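PDB 5UB3: phosphate-binding protein from Xanthomonas axonopodis pv. citri, which probably serves as the periplasmic receptor that senses a small ligand, perhaps phosphate or a phosphonate, on behalf of a partner diguanylate cyclase. Local coordinates for residues F97-R100 against R101-I105; P193-F196 against K197-F200; V167-F170 against V171-L175; W186-E189 against R190-P193; S122-G126 against Y127-M131. All coordinates share one frame; numbering follows the deposited sequence.

Overall arrangement
Contacts 1 to 4 gather on one side of the chain's centre, in the layers around strand 92-100, while contact 5, the buried one, starts helix 124-136. Contacts 1 and 3 are partly buried: contact 1 ends that strand in a turn, contact 3 ends helix 164-172, and an Arg100 to His172 bond joins them. Contacts 2 and 4 lie at the surface, contact 4 running into contact 2 at Pro193. Chemistry follows place: contacts 1 and 4 carry an Arg-Asp salt bridge, contacts 2 and 4 a bridging water, while main-chain bonds and apolar carbons dominate contacts 3 and 5. Contact 5 meets contact 1 through Pro130 on Phe97.

Contact 1 (F97-R100 against R101-I105); sequences FFVR and RDSPI
Arg100 and Asp102 pair across a type I beta turn, Arg100 to Ser103, that takes the chain out of strand 92-100. The turn is closed by the backbone: Ser103 N donates to Arg100 O at 3.0 Å.

The charged pair is a side-on salt bridge. Arg100 NE reaches Asp102 OD1 at 3.1 Å on the syn side of the carboxylate, and Arg100 NH2 reaches Asp102 OD2, also at 3.1 Å, from above the carboxylate plane. Both oxygens lie close to the guanidinium plane, yet the two flat groups are turned 39° apart. A bend at chi3 of Arg100 (54°) swings the guanidinium back alongside the aspartate. The remaining nitrogen, NH1, donates to His172 O at the end of helix 164-172, so all three guanidinium nitrogens are engaged.

The apolar contacts are made by Val99. Its CG1 meets Ile105 CG2 at 4.0 Å and Val99 CG2 rests on Ser103 CB at 3.8 Å, while Val178 of strand 178-182 touches both Val99 and Ile105. Ser103 also forms an ST turn: with OG anti to its own N (chi1 172°), that oxygen accepts from Ile105 N at 3.0 Å.

Contact 2 (P193-F196 against K197-F200); sequences PPVF and KRDF
Phe196 and Phe200 meet where the short helix 194-197 runs into strand 200-205. The carbonyl oxygen Phe196 O sits over the centre of the Phe200 ring, 3.5 Å above its plane, and Phe196 CB touches CE2 of the same ring at 3.8 Å. That oxygen also accepts from Asp199 N, at 3.0 Å and from well above the carbonyl plane, so one backbone atom serves both the ring and the turn.

A water gathers the polar groups. It donates to Val195 O at 2.6 Å and to Asp199 OD2 at 2.8 Å, and accepts a weak bond from Arg198 NE. The Arg198 chain runs extended from CG to NE, and Val195 CG2 lies over one face of its guanidinium, near the rim.

These groups hang on a single helical turn. Pro193, at the N-cap, gives its O to Lys197 N at 2.8 Å, and Pro194 O accepts from Arg198 N at 3.1 Å. A type I turn from Lys197 to Phe200 then leads into the strand. Further out, Lys197 NZ forms a salt bridge with Asp187, and the lysine makes a cation-pi contact with Trp186. His172 of helix 164-172 stacks on Phe196 and bonds to Asp199 OD2, while Phe200 touches Val171 of that helix and meets the Phe98 ring of strand 92-100.

Contact 3 (V167-F170 against V171-L175); sequences VAAF and VHKHL
A Schellman motif ends helix 164-172, and Phe170 and Leu175 meet across it. Leu175 N donates to Phe170 O at 2.9 Å, nearly along the C=O axis, and inside that wide loop His174 N reaches Val171 O at 3.3 Å. His174 is the C-prime residue; its positive phi of 63° turns the chain back on itself and carries Leu175 over to the aromatic ring.

There Leu175 CD1 comes to 3.6 Å from Phe170 CD2, with Leu175 CB almost as close to the same ring carbon. The two side chains are crossed at a slant. An apolar contact between the two residues that the 6-to-1 bond joins is a usual companion of the motif.

Upstream the regular helical pattern holds: Val171 N to Val167 O, His172 N to Ala168 O and Lys173 N to Ala169 O. Val171 CG2 is pressed against Val167 O at 3.3 Å. The aliphatic part of Lys173 lies back along the helix, CG 3.2 Å from Ala169 O; extended through chi2 and chi3, it brings CE to 4.1 Å from Ala169 CB, and the bend at chi4 (-68°) turns only NZ. Val167 and Val171 turn toward Phe98 of strand 92-100, whereas Ala169 and Lys173 touch Phe196. In the last turn, His172 O accepts from Arg100 NH1, while His172 NE2 bonds to Asp199 OD2.

Contact 4 (W186-E189 against R190-P193); sequences WDDE and RHMP
This is a local contact within the loop between helix 183-186 and helix 194-197, at the surface: Asp188 organises a tight turn of backbone, and Trp186 packs on Met192 beside it. Asp188 O accepts two backbone donors, Met192 N at 2.9 Å and His191 N at 3.0 Å, the second from well above the carbonyl plane.

The aspartate side chain also binds this turn. With CG anti to the Asp188 N (chi1 -172°), OD1 accepts from Arg190 N at 3.1 Å on its anti side. Arg190 then curls back, bent at chi3, to form a salt bridge in which NH2 lies 2.9 Å from Asp188 OD2; the hydrogen bonds from NH2 to both carboxylate oxygens are weak. The guanidinium and carboxylate planes are only 25° apart.

Met192 is modelled in two conformers, and the one described here makes a Met-aromatic contact with Trp186. In it SD lies 4.5 Å from the centroid of the six-membered ring, approaching at a slant, while the methyl CE reaches Trp186 CZ3 at 3.5 Å and CG stands over one face near the rim; the other conformer may meet the indole differently. A water donates to both Trp186 O and Met192 O, at 2.5 and 2.7 Å, bridging the two carbonyls.

Around the pair, Phe98 of strand 92-100 and Phe200 of strand 200-205 touch both Trp186 and Met192. Ala168 of helix 164-172 meets Met192, as does Lys197 of helix 194-197.

Contact 5 (S122-G126 against Y127-M131); sequences SSTSG and YLLPM
Thr124 turns CG2 anti to its N, with chi1 -60° placing OG1 beside that N, and Leu129 has CG anti to its carbonyl carbon (chi1 -61°); the two side chains run side by side, CG2 of Thr124 3.8 Å from CG of Leu129. Leu129 CG also rests 3.3 Å from Thr124 O. The other branch of the threonine, OG1, bonds to Thr66 OG1, and Ser122 OG accepts from Ala48 N. In a two-lobed periplasmic binding fold, these bonds are consistent with a place for the start of helix 124-136 at the boundary between the lobes.

Ser123 is the N-cap. Its OG accepts a weak capping bond at 2.8 Å from Gly126 N, whose residue has no side chain to crowd that oxygen.

The first turn of the helix is wider than an alpha turn, a pi-type opening in which bonds run from residue i+5 back to i. Leu128 N donates to Ser123 O at 2.9 Å and Leu129 N to Thr124 O at 2.8 Å, both nearly straight. Pro130 follows with no N-H to give, and the helix kinks there; its CD instead lies 3.3 Å from Ser125 O. That oxygen is satisfied by Thr95 OG1 of strand 92-100. One turn on, Met131 N donates to Tyr127 O, and Met131 CG stands over one face of the Tyr127 ring, 3.9 Å above the plane and toward the rim. Tyr127 reaches Tyr158 and Met160 of strand 156-160, while Leu128 and Leu129 lean on Val272 and Leu268 of helix 259-277.

Contact 1 (F97-R100 against R101-I105)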
loop_
_atom_site.group_PDB
_atom_site.type_symbol
_atom_site.label_atom_id
_atom_site.label_comp_id
_atom_site.label_asym_id
_atom_site.label_seq_id
_atom_site.Cartn_x
_atom_site.Cartn_y
_atom_site.Cartn_z
ATOM N N PHE A 97 -9.767 10.939 -5.894
ATOM C CA PHE A 97 -9.233 12.284 -5.747
ATOM C C PHE A 97 -10.363 13.076 -5.182
ATOM O O PHE A 97 -11.480 12.981 -5.663
ATOM C CB PHE A 97 -8.837 12.858 -7.081
ATOM C CG PHE A 97 -7.611 12.224 -7.694
ATOM C CD1 PHE A 97 -7.688 10.981 -8.277
ATOM C CD2 PHE A 97 -6.414 12.897 -7.728
ATOM C CE1 PHE A 97 -6.580 10.411 -8.864
ATOM C CE2 PHE A 97 -5.293 12.339 -8.296
ATOM C CZ PHE A 97 -5.385 11.096 -8.898
ATOM N N PHE A 98 -10.093 13.906 -4.190
ATOM C CA PHE A 98 -11.142 14.687 -3.624
ATOM C C PHE A 98 -10.698 16.122 -3.386
ATOM O O PHE A 98 -9.511 16.401 -3.234
ATOM C CB PHE A 98 -11.626 14.050 -2.329
ATOM C CG PHE A 98 -10.613 14.058 -1.257
ATOM C CD1 PHE A 98 -9.701 13.005 -1.150
ATOM C CD2 PHE A 98 -10.523 15.139 -0.357
ATOM C CE1 PHE A 98 -8.723 13.022 -0.176
ATOM C CE2 PHE A 98 -9.567 15.155 0.617
ATOM C CZ PHE A 98 -8.655 14.112 0.712
ATOM N N VAL A 99 -11.671 17.005 -3.362
ATOM C CA VAL A 99 -11.470 18.421 -3.052
ATOM C C VAL A 99 -12.473 18.955 -2.066
ATOM O O VAL A 99 -13.495 18.318 -1.790
ATOM C CB VAL A 99 -11.654 19.279 -4.296
ATOM C CG1 VAL A 99 -10.669 18.842 -5.371
ATOM C CG2 VAL A 99 -13.099 19.241 -4.802
ATOM N N ARG A 100 -12.226 20.171 -1.609
ATOM C CA ARG A 100 -13.298 20.888 -0.920
ATOM C C ARG A 100 -14.483 21.111 -1.845
ATOM O O ARG A 100 -14.339 21.326 -3.045
ATOM C CB ARG A 100 -12.817 22.212 -0.368
ATOM C CG ARG A 100 -11.882 22.015 0.813
ATOM C CD ARG A 100 -11.694 23.335 1.514
ATOM N NE ARG A 100 -12.994 23.911 1.873
ATOM C CZ ARG A 100 -13.625 23.771 3.044
ATOM N NH1 ARG A 100 -13.089 23.084 4.070
ATOM N NH2 ARG A 100 -14.808 24.388 3.202
ATOM N N ARG A 101 -15.678 21.004 -1.291
ATOM C CA ARG A 101 -16.871 21.119 -2.124
ATOM C C ARG A 101 -16.922 22.542 -2.703
ATOM O O ARG A 101 -17.354 22.714 -3.806
ATOM C CB ARG A 101 -18.128 20.676 -1.348
ATOM C CG ARG A 101 -19.405 21.480 -1.571
ATOM C CD ARG A 101 -20.696 20.694 -1.275
ATOM N NE ARG A 101 -20.910 19.539 -2.169
ATOM C CZ ARG A 101 -21.072 19.574 -3.509
ATOM N NH1 ARG A 101 -21.037 20.713 -4.211
ATOM N NH2 ARG A 101 -21.272 18.427 -4.173
ATOM N N ASP A 102 -16.420 23.536 -1.977
ATOM C CA ASP A 102 -16.390 24.912 -2.501
ATOM C C ASP A 102 -15.227 25.197 -3.504
ATOM O O ASP A 102 -15.081 26.321 -4.003
ATOM C CB ASP A 102 -16.465 25.943 -1.350
ATOM C CG ASP A 102 -15.316 25.804 -0.317
ATOM O OD1 ASP A 102 -14.277 25.221 -0.567
ATOM O OD2 ASP A 102 -15.444 26.301 0.804
ATOM N N SER A 103 -14.441 24.171 -3.849
ATOM C CA SER A 103 -13.358 24.280 -4.831
ATOM C C SER A 103 -13.966 24.448 -6.204
ATOM O O SER A 103 -15.022 23.939 -6.486
ATOM C CB SER A 103 -12.540 22.954 -4.868
ATOM O OG SER A 103 -11.585 22.928 -5.927
ATOM N N PRO A 104 -13.270 25.083 -7.090
ATOM C CA PRO A 104 -13.749 25.112 -8.442
ATOM C C PRO A 104 -13.304 23.898 -9.299
ATOM O O PRO A 104 -13.604 23.855 -10.504
ATOM C CB PRO A 104 -13.069 26.349 -8.967
ATOM C CG PRO A 104 -11.725 26.274 -8.326
ATOM C CD PRO A 104 -12.047 25.892 -6.922
ATOM N N ILE A 105 -12.616 22.933 -8.691
ATOM C CA ILE A 105 -12.191 21.712 -9.400
ATOM C C ILE A 105 -13.342 20.668 -9.475
ATOM O O ILE A 105 -13.839 20.217 -8.431
ATOM C CB ILE A 105 -11.021 21.081 -8.637
ATOM C CG1 ILE A 105 -9.810 22.026 -8.621
ATOM C CG2 ILE A 105 -10.689 19.716 -9.240
ATOM C CD1 ILE A 105 -8.782 21.719 -7.534
#

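Contact 2 (P193-F196 against K197-F200)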
loop_
_atom_site.group_PDB
_atom_site.type_symbol
_atom_site.label_atom_id
_atom_site.label_comp_id
_atom_site.label_asym_id
_atom_site.label_seq_id
_atom_site.Cartn_x
_atom_site.Cartn_y
_atom_site.Cartn_z
ATOM N N PRO A 193 -11.730 11.973 8.811
ATOM C CA PRO A 193 -12.674 12.424 9.859
ATOM C C PRO A 193 -13.946 12.976 9.262
ATOM O O PRO A 193 -13.915 13.731 8.299
ATOM C CB PRO A 193 -11.928 13.530 10.626
ATOM C CG PRO A 193 -10.522 13.441 10.203
ATOM C CD PRO A 193 -10.473 12.743 8.878
ATOM N N PRO A 194 -15.087 12.525 9.789
ATOM C CA PRO A 194 -16.365 13.048 9.342
ATOM C C PRO A 194 -16.410 14.583 9.238
ATOM O O PRO A 194 -16.877 15.092 8.229
ATOM C CB PRO A 194 -17.329 12.510 10.396
ATOM C CG PRO A 194 -16.726 11.189 10.733
ATOM C CD PRO A 194 -15.237 11.381 10.703
ATOM N N VAL A 195 -15.887 15.292 10.243
ATOM C CA VAL A 195 -15.819 16.763 10.223
ATOM C C VAL A 195 -15.160 17.291 8.939
ATOM O O VAL A 195 -15.566 18.310 8.445
ATOM C CB VAL A 195 -15.133 17.347 11.494
ATOM C CG1 VAL A 195 -13.673 16.923 11.621
ATOM C CG2 VAL A 195 -15.196 18.857 11.518
ATOM N N PHE A 196 -14.145 16.599 8.403
ATOM C CA PHE A 196 -13.539 16.969 7.127
ATOM C C PHE A 196 -14.304 16.464 5.946
ATOM O O PHE A 196 -14.493 17.203 5.003
ATOM C CB PHE A 196 -12.040 16.540 6.955
ATOM C CG PHE A 196 -11.098 17.057 8.016
ATOM C CD1 PHE A 196 -11.393 18.172 8.802
ATOM C CD2 PHE A 196 -9.875 16.420 8.197
ATOM C CE1 PHE A 196 -10.502 18.587 9.775
ATOM C CE2 PHE A 196 -8.975 16.838 9.159
ATOM C CZ PHE A 196 -9.284 17.923 9.946
ATOM N N LYS A 197 -14.695 15.190 5.992
ATOM C CA LYS A 197 -15.347 14.515 4.877
ATOM C C LYS A 197 -16.573 15.234 4.340
ATOM O O LYS A 197 -16.810 15.273 3.140
ATOM C CB LYS A 197 -15.755 13.103 5.323
ATOM C CG LYS A 197 -16.339 12.248 4.214
ATOM C CD LYS A 197 -16.764 10.900 4.759
ATOM C CE LYS A 197 -17.034 10.009 3.581
ATOM N NZ LYS A 197 -17.691 8.759 3.958
ATOM N N ARG A 198 -17.367 15.769 5.244
ATOM C CA ARG A 198 -18.602 16.464 4.859
ATOM C C ARG A 198 -18.319 17.692 4.000
ATOM O O ARG A 198 -19.180 18.097 3.249
ATOM C CB ARG A 198 -19.422 16.860 6.093
ATOM C CG ARG A 198 -18.798 17.964 6.906
ATOM C CD ARG A 198 -19.398 17.972 8.290
ATOM N NE ARG A 198 -19.073 19.169 9.049
ATOM C CZ ARG A 198 -19.309 19.318 10.354
ATOM N NH1 ARG A 198 -19.852 18.327 11.061
ATOM N NH2 ARG A 198 -18.965 20.429 10.976
ATOM N N ASP A 199 -17.114 18.259 4.100
ATOM C CA ASP A 199 -16.745 19.399 3.246
ATOM C C ASP A 199 -16.102 19.049 1.915
ATOM O O ASP A 199 -15.703 19.940 1.169
ATOM C CB ASP A 199 -15.910 20.374 4.043
ATOM C CG ASP A 199 -16.725 21.081 5.165
ATOM O OD1 ASP A 199 -17.908 21.356 5.012
ATOM O OD2 ASP A 199 -16.138 21.338 6.204
ATOM N N PHE A 200 -16.025 17.751 1.608
ATOM C CA PHE A 200 -15.356 17.250 0.426
ATOM C C PHE A 200 -16.268 16.644 -0.628
ATOM O O PHE A 200 -17.309 16.086 -0.335
ATOM C CB PHE A 200 -14.360 16.131 0.825
ATOM C CG PHE A 200 -13.210 16.579 1.653
ATOM C CD1 PHE A 200 -12.708 17.868 1.582
ATOM C CD2 PHE A 200 -12.568 15.686 2.458
ATOM C CE1 PHE A 200 -11.613 18.239 2.342
ATOM C CE2 PHE A 200 -11.461 16.056 3.253
ATOM C CZ PHE A 200 -10.980 17.325 3.169
HETATM O O HOH W 1 -16.760 20.587 8.784
#

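Contact 3 (V167-F170 against V171-L175)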
loop_
_atom_site.group_PDB
_atom_site.type_symbol
_atom_site.label_atom_id
_atom_site.label_comp_id
_atom_site.label_asym_id
_atom_site.label_seq_id
_atom_site.Cartn_x
_atom_site.Cartn_y
_atom_site.Cartn_z
ATOM N N VAL A 167 -3.286 14.192 4.377
ATOM C CA VAL A 167 -3.892 14.467 3.069
ATOM C C VAL A 167 -5.265 15.108 3.299
ATOM O O VAL A 167 -5.595 16.129 2.743
ATOM C CB VAL A 167 -4.050 13.181 2.273
ATOM C CG1 VAL A 167 -4.808 13.438 1.000
ATOM C CG2 VAL A 167 -2.689 12.596 1.937
ATOM N N ALA A 168 -6.095 14.463 4.127
ATOM C CA ALA A 168 -7.428 14.971 4.361
ATOM C C ALA A 168 -7.330 16.363 5.024
ATOM O O ALA A 168 -7.937 17.314 4.584
ATOM C CB ALA A 168 -8.196 13.990 5.228
ATOM N N ALA A 169 -6.478 16.484 6.030
ATOM C CA ALA A 169 -6.340 17.743 6.775
ATOM C C ALA A 169 -5.845 18.920 5.975
ATOM O O ALA A 169 -6.367 20.021 6.103
ATOM C CB ALA A 169 -5.457 17.534 7.992
ATOM N N PHE A 170 -4.835 18.706 5.118
ATOM C CA PHE A 170 -4.306 19.802 4.282
ATOM C C PHE A 170 -5.305 20.287 3.288
ATOM O O PHE A 170 -5.346 21.453 2.996
ATOM C CB PHE A 170 -3.026 19.404 3.502
ATOM C CG PHE A 170 -1.777 19.535 4.302
ATOM C CD1 PHE A 170 -1.513 18.678 5.331
ATOM C CD2 PHE A 170 -0.854 20.505 3.996
ATOM C CE1 PHE A 170 -0.360 18.805 6.071
ATOM C CE2 PHE A 170 0.311 20.631 4.720
ATOM C CZ PHE A 170 0.555 19.784 5.758
ATOM N N VAL A 171 -6.082 19.386 2.720
ATOM C CA VAL A 171 -7.119 19.792 1.769
ATOM C C VAL A 171 -8.241 20.483 2.539
ATOM O O VAL A 171 -8.807 21.496 2.060
ATOM C CB VAL A 171 -7.662 18.633 0.926
ATOM C CG1 VAL A 171 -8.685 19.127 -0.087
ATOM C CG2 VAL A 171 -6.522 18.014 0.193
ATOM N N HIS A 172 -8.526 19.986 3.749
ATOM C CA HIS A 172 -9.640 20.575 4.455
ATOM C C HIS A 172 -9.327 22.000 4.828
ATOM O O HIS A 172 -10.216 22.851 4.767
ATOM C CB HIS A 172 -10.039 19.807 5.670
ATOM C CG HIS A 172 -11.345 20.280 6.210
ATOM N ND1 HIS A 172 -11.444 21.025 7.360
ATOM C CD2 HIS A 172 -12.591 20.210 5.699
ATOM C CE1 HIS A 172 -12.703 21.346 7.569
ATOM N NE2 HIS A 172 -13.420 20.876 6.569
ATOM N N LYS A 173 -8.047 22.242 5.161
ATOM C CA LYS A 173 -7.621 23.495 5.705
ATOM C C LYS A 173 -7.194 24.471 4.627
ATOM O O LYS A 173 -6.627 25.504 4.983
ATOM C CB LYS A 173 -6.548 23.279 6.781
ATOM C CG LYS A 173 -7.108 22.497 7.956
ATOM C CD LYS A 173 -6.069 22.216 8.999
ATOM C CE LYS A 173 -6.402 21.005 9.876
ATOM N NZ LYS A 173 -7.576 21.366 10.685
ATOM N N HIS A 174 -7.539 24.215 3.347
ATOM C CA HIS A 174 -7.210 25.074 2.203
ATOM C C HIS A 174 -5.687 25.201 1.960
ATOM O O HIS A 174 -5.233 26.167 1.374
ATOM C CB HIS A 174 -7.837 26.487 2.317
ATOM C CG HIS A 174 -9.324 26.505 2.220
ATOM N ND1 HIS A 174 -10.147 26.400 3.326
ATOM C CD2 HIS A 174 -10.142 26.645 1.151
ATOM C CE1 HIS A 174 -11.407 26.463 2.940
ATOM N NE2 HIS A 174 -11.432 26.596 1.621
ATOM N N LEU A 175 -4.894 24.239 2.408
ATOM C CA LEU A 175 -3.454 24.341 2.178
ATOM C C LEU A 175 -3.132 23.755 0.838
ATOM O O LEU A 175 -2.225 24.207 0.217
ATOM C CB LEU A 175 -2.699 23.613 3.246
ATOM C CG LEU A 175 -2.965 24.227 4.621
ATOM C CD1 LEU A 175 -2.543 23.243 5.698
ATOM C CD2 LEU A 175 -2.266 25.570 4.800
#

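Contact 4 (W186-E189 against R190-P193)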
loop_
_atom_site.group_PDB
_atom_site.type_symbol
_atom_site.label_atom_id
_atom_site.label_comp_id
_atom_site.label_asym_id
_atom_site.label_seq_id
_atom_site.Cartn_x
_atom_site.Cartn_y
_atom_site.Cartn_z
ATOM N N TRP A 186 -11.437 6.523 2.523
ATOM C CA TRP A 186 -12.528 7.460 2.518
ATOM C C TRP A 186 -13.560 7.197 3.622
ATOM O O TRP A 186 -14.129 8.129 4.160
ATOM C CB TRP A 186 -13.207 7.388 1.170
ATOM C CG TRP A 186 -14.282 8.408 0.916
ATOM C CD1 TRP A 186 -15.618 8.162 0.760
ATOM C CD2 TRP A 186 -14.106 9.847 0.732
ATOM N NE1 TRP A 186 -16.270 9.340 0.497
ATOM C CE2 TRP A 186 -15.374 10.381 0.466
ATOM C CE3 TRP A 186 -12.997 10.708 0.767
ATOM C CZ2 TRP A 186 -15.584 11.753 0.223
ATOM C CZ3 TRP A 186 -13.193 12.085 0.517
ATOM C CH2 TRP A 186 -14.484 12.584 0.256
ATOM N N ASP A 187 -13.812 5.920 3.913
ATOM C CA ASP A 187 -14.834 5.485 4.871
ATOM C C ASP A 187 -14.228 5.092 6.205
ATOM O O ASP A 187 -14.930 4.622 7.110
ATOM C CB ASP A 187 -15.657 4.315 4.265
ATOM C CG ASP A 187 -16.598 4.788 3.160
ATOM O OD1 ASP A 187 -17.177 5.878 3.291
ATOM O OD2 ASP A 187 -16.706 4.128 2.131
ATOM N N ASP A 188 -12.923 5.284 6.335
ATOM C CA ASP A 188 -12.239 5.015 7.553
ATOM C C ASP A 188 -12.055 6.324 8.293
ATOM O O ASP A 188 -11.200 7.112 7.934
ATOM C CB ASP A 188 -10.888 4.406 7.243
ATOM C CG ASP A 188 -10.189 3.922 8.451
ATOM O OD1 ASP A 188 -10.374 4.528 9.533
ATOM O OD2 ASP A 188 -9.469 2.914 8.309
ATOM N N GLU A 189 -12.759 6.481 9.406
ATOM C CA GLU A 189 -12.758 7.742 10.128
ATOM C C GLU A 189 -11.426 8.190 10.776
ATOM O O GLU A 189 -11.304 9.362 11.085
ATOM C CB GLU A 189 -13.894 7.755 11.137
ATOM C CG GLU A 189 -15.265 7.533 10.469
ATOM C CD GLU A 189 -16.408 7.684 11.435
ATOM O OE1 GLU A 189 -16.129 8.167 12.542
ATOM O OE2 GLU A 189 -17.540 7.312 11.077
ATOM N N ARG A 190 -10.442 7.306 10.984
ATOM C CA ARG A 190 -9.116 7.761 11.456
ATOM C C ARG A 190 -8.367 8.504 10.355
ATOM O O ARG A 190 -7.594 9.416 10.628
ATOM C CB ARG A 190 -8.239 6.610 11.930
ATOM C CG ARG A 190 -8.558 6.119 13.350
ATOM C CD ARG A 190 -8.031 4.705 13.543
ATOM N NE ARG A 190 -8.438 3.893 12.390
ATOM C CZ ARG A 190 -7.802 2.830 11.904
ATOM N NH1 ARG A 190 -6.700 2.349 12.471
ATOM N NH2 ARG A 190 -8.299 2.229 10.833
ATOM N N HIS A 191 -8.611 8.104 9.111
ATOM C CA HIS A 191 -7.980 8.714 7.939
ATOM C C HIS A 191 -8.799 9.862 7.364
ATOM O O HIS A 191 -8.239 10.842 6.934
ATOM C CB HIS A 191 -7.742 7.634 6.864
ATOM C CG HIS A 191 -6.898 6.498 7.355
ATOM N ND1 HIS A 191 -7.184 5.177 7.092
ATOM C CD2 HIS A 191 -5.802 6.494 8.144
ATOM C CE1 HIS A 191 -6.268 4.411 7.650
ATOM N NE2 HIS A 191 -5.423 5.186 8.302
ATOM N N MET A 192 -10.123 9.725 7.343
ATOM C CA MET A 192 -11.007 10.747 6.790
ATOM C C MET A 192 -12.077 11.101 7.831
ATOM O O MET A 192 -13.200 10.604 7.739
ATOM C CB MET A 192 -11.617 10.250 5.489
ATOM C CG MET A 192 -12.746 11.094 4.911
ATOM S SD MET A 192 -12.290 12.725 4.269
ATOM C CE MET A 192 -10.926 12.234 3.217
ATOM N N PRO A 193 -11.730 11.973 8.811
ATOM C CA PRO A 193 -12.674 12.424 9.859
ATOM C C PRO A 193 -13.946 12.976 9.262
ATOM O O PRO A 193 -13.915 13.731 8.299
ATOM C CB PRO A 193 -11.928 13.530 10.626
ATOM C CG PRO A 193 -10.522 13.441 10.203
ATOM C CD PRO A 193 -10.473 12.743 8.878
HETATM O O HOH W 2 -14.506 8.565 6.643
#

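Contact 5 (S122-G126 against Y127-M131)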
loop_
_atom_site.group_PDB
_atom_site.type_symbol
_atom_site.label_atom_id
_atom_site.label_comp_id
_atom_site.label_asym_id
_atom_site.label_seq_id
_atom_site.Cartn_x
_atom_site.Cartn_y
_atom_site.Cartn_z
ATOM N N SER A 122 6.074 4.989 -1.230
ATOM C CA SER A 122 5.717 3.615 -1.066
ATOM C C SER A 122 4.185 3.387 -1.040
ATOM O O SER A 122 3.723 2.231 -1.046
ATOM C CB SER A 122 6.465 3.070 0.179
ATOM O OG SER A 122 7.887 3.400 0.091
ATOM N N SER A 123 3.373 4.455 -1.104
ATOM C CA SER A 123 1.937 4.301 -0.965
ATOM C C SER A 123 1.278 3.970 -2.291
ATOM O O SER A 123 1.494 4.629 -3.310
ATOM C CB SER A 123 1.347 5.603 -0.420
ATOM O OG SER A 123 -0.041 5.608 -0.519
ATOM N N THR A 124 0.474 2.930 -2.310
ATOM C CA THR A 124 -0.248 2.540 -3.540
ATOM C C THR A 124 -1.315 3.554 -3.886
ATOM O O THR A 124 -1.279 4.167 -4.928
ATOM C CB THR A 124 -0.905 1.136 -3.389
ATOM O OG1 THR A 124 0.124 0.203 -3.131
ATOM C CG2 THR A 124 -1.566 0.711 -4.641
ATOM N N SER A 125 -2.275 3.704 -2.995
ATOM C CA SER A 125 -3.440 4.482 -3.274
ATOM C C SER A 125 -3.168 5.961 -3.080
ATOM O O SER A 125 -3.974 6.794 -3.491
ATOM C CB SER A 125 -4.602 4.041 -2.378
ATOM O OG SER A 125 -4.323 4.288 -0.984
ATOM N N GLY A 126 -2.075 6.290 -2.382
ATOM C CA GLY A 126 -1.765 7.682 -2.050
ATOM C C GLY A 126 -0.547 8.230 -2.743
ATOM O O GLY A 126 -0.136 9.375 -2.467
ATOM N N TYR A 127 0.026 7.471 -3.669
ATOM C CA TYR A 127 1.108 7.988 -4.511
ATOM C C TYR A 127 1.118 7.319 -5.858
ATOM O O TYR A 127 0.991 7.950 -6.902
ATOM C CB TYR A 127 2.500 7.831 -3.816
ATOM C CG TYR A 127 3.618 8.313 -4.619
ATOM C CD1 TYR A 127 3.869 9.675 -4.742
ATOM C CD2 TYR A 127 4.438 7.434 -5.306
ATOM C CE1 TYR A 127 4.942 10.134 -5.491
ATOM C CE2 TYR A 127 5.487 7.873 -6.053
ATOM C CZ TYR A 127 5.733 9.217 -6.163
ATOM O OH TYR A 127 6.767 9.636 -6.931
ATOM N N LEU A 128 1.267 6.019 -5.849
ATOM C CA LEU A 128 1.522 5.315 -7.114
ATOM C C LEU A 128 0.337 5.427 -7.987
ATOM O O LEU A 128 0.461 5.837 -9.118
ATOM C CB LEU A 128 1.914 3.855 -6.871
ATOM C CG LEU A 128 3.267 3.707 -6.176
ATOM C CD1 LEU A 128 3.467 2.312 -5.550
ATOM C CD2 LEU A 128 4.481 4.105 -7.010
ATOM N N LEU A 129 -0.831 5.030 -7.506
ATOM C CA LEU A 129 -2.049 5.096 -8.326
ATOM C C LEU A 129 -2.404 6.479 -8.773
ATOM O O LEU A 129 -2.645 6.673 -9.955
ATOM C CB LEU A 129 -3.263 4.437 -7.681
ATOM C CG LEU A 129 -3.072 2.939 -7.396
ATOM C CD1 LEU A 129 -4.409 2.383 -6.882
ATOM C CD2 LEU A 129 -2.618 2.174 -8.624
ATOM N N PRO A 130 -2.429 7.454 -7.840
ATOM C CA PRO A 130 -2.753 8.780 -8.378
ATOM C C PRO A 130 -1.719 9.323 -9.385
ATOM O O PRO A 130 -2.113 9.975 -10.347
ATOM C CB PRO A 130 -2.807 9.675 -7.146
ATOM C CG PRO A 130 -2.149 8.914 -6.035
ATOM C CD PRO A 130 -2.416 7.445 -6.372
ATOM N N MET A 131 -0.429 9.094 -9.155
ATOM C CA MET A 131 0.561 9.592 -10.092
ATOM C C MET A 131 0.387 8.902 -11.443
ATOM O O MET A 131 0.507 9.511 -12.487
ATOM C CB MET A 131 2.014 9.366 -9.630
ATOM C CG MET A 131 2.470 10.274 -8.534
ATOM S SD MET A 131 2.406 12.011 -9.008
ATOM C CE MET A 131 4.149 12.340 -9.158
#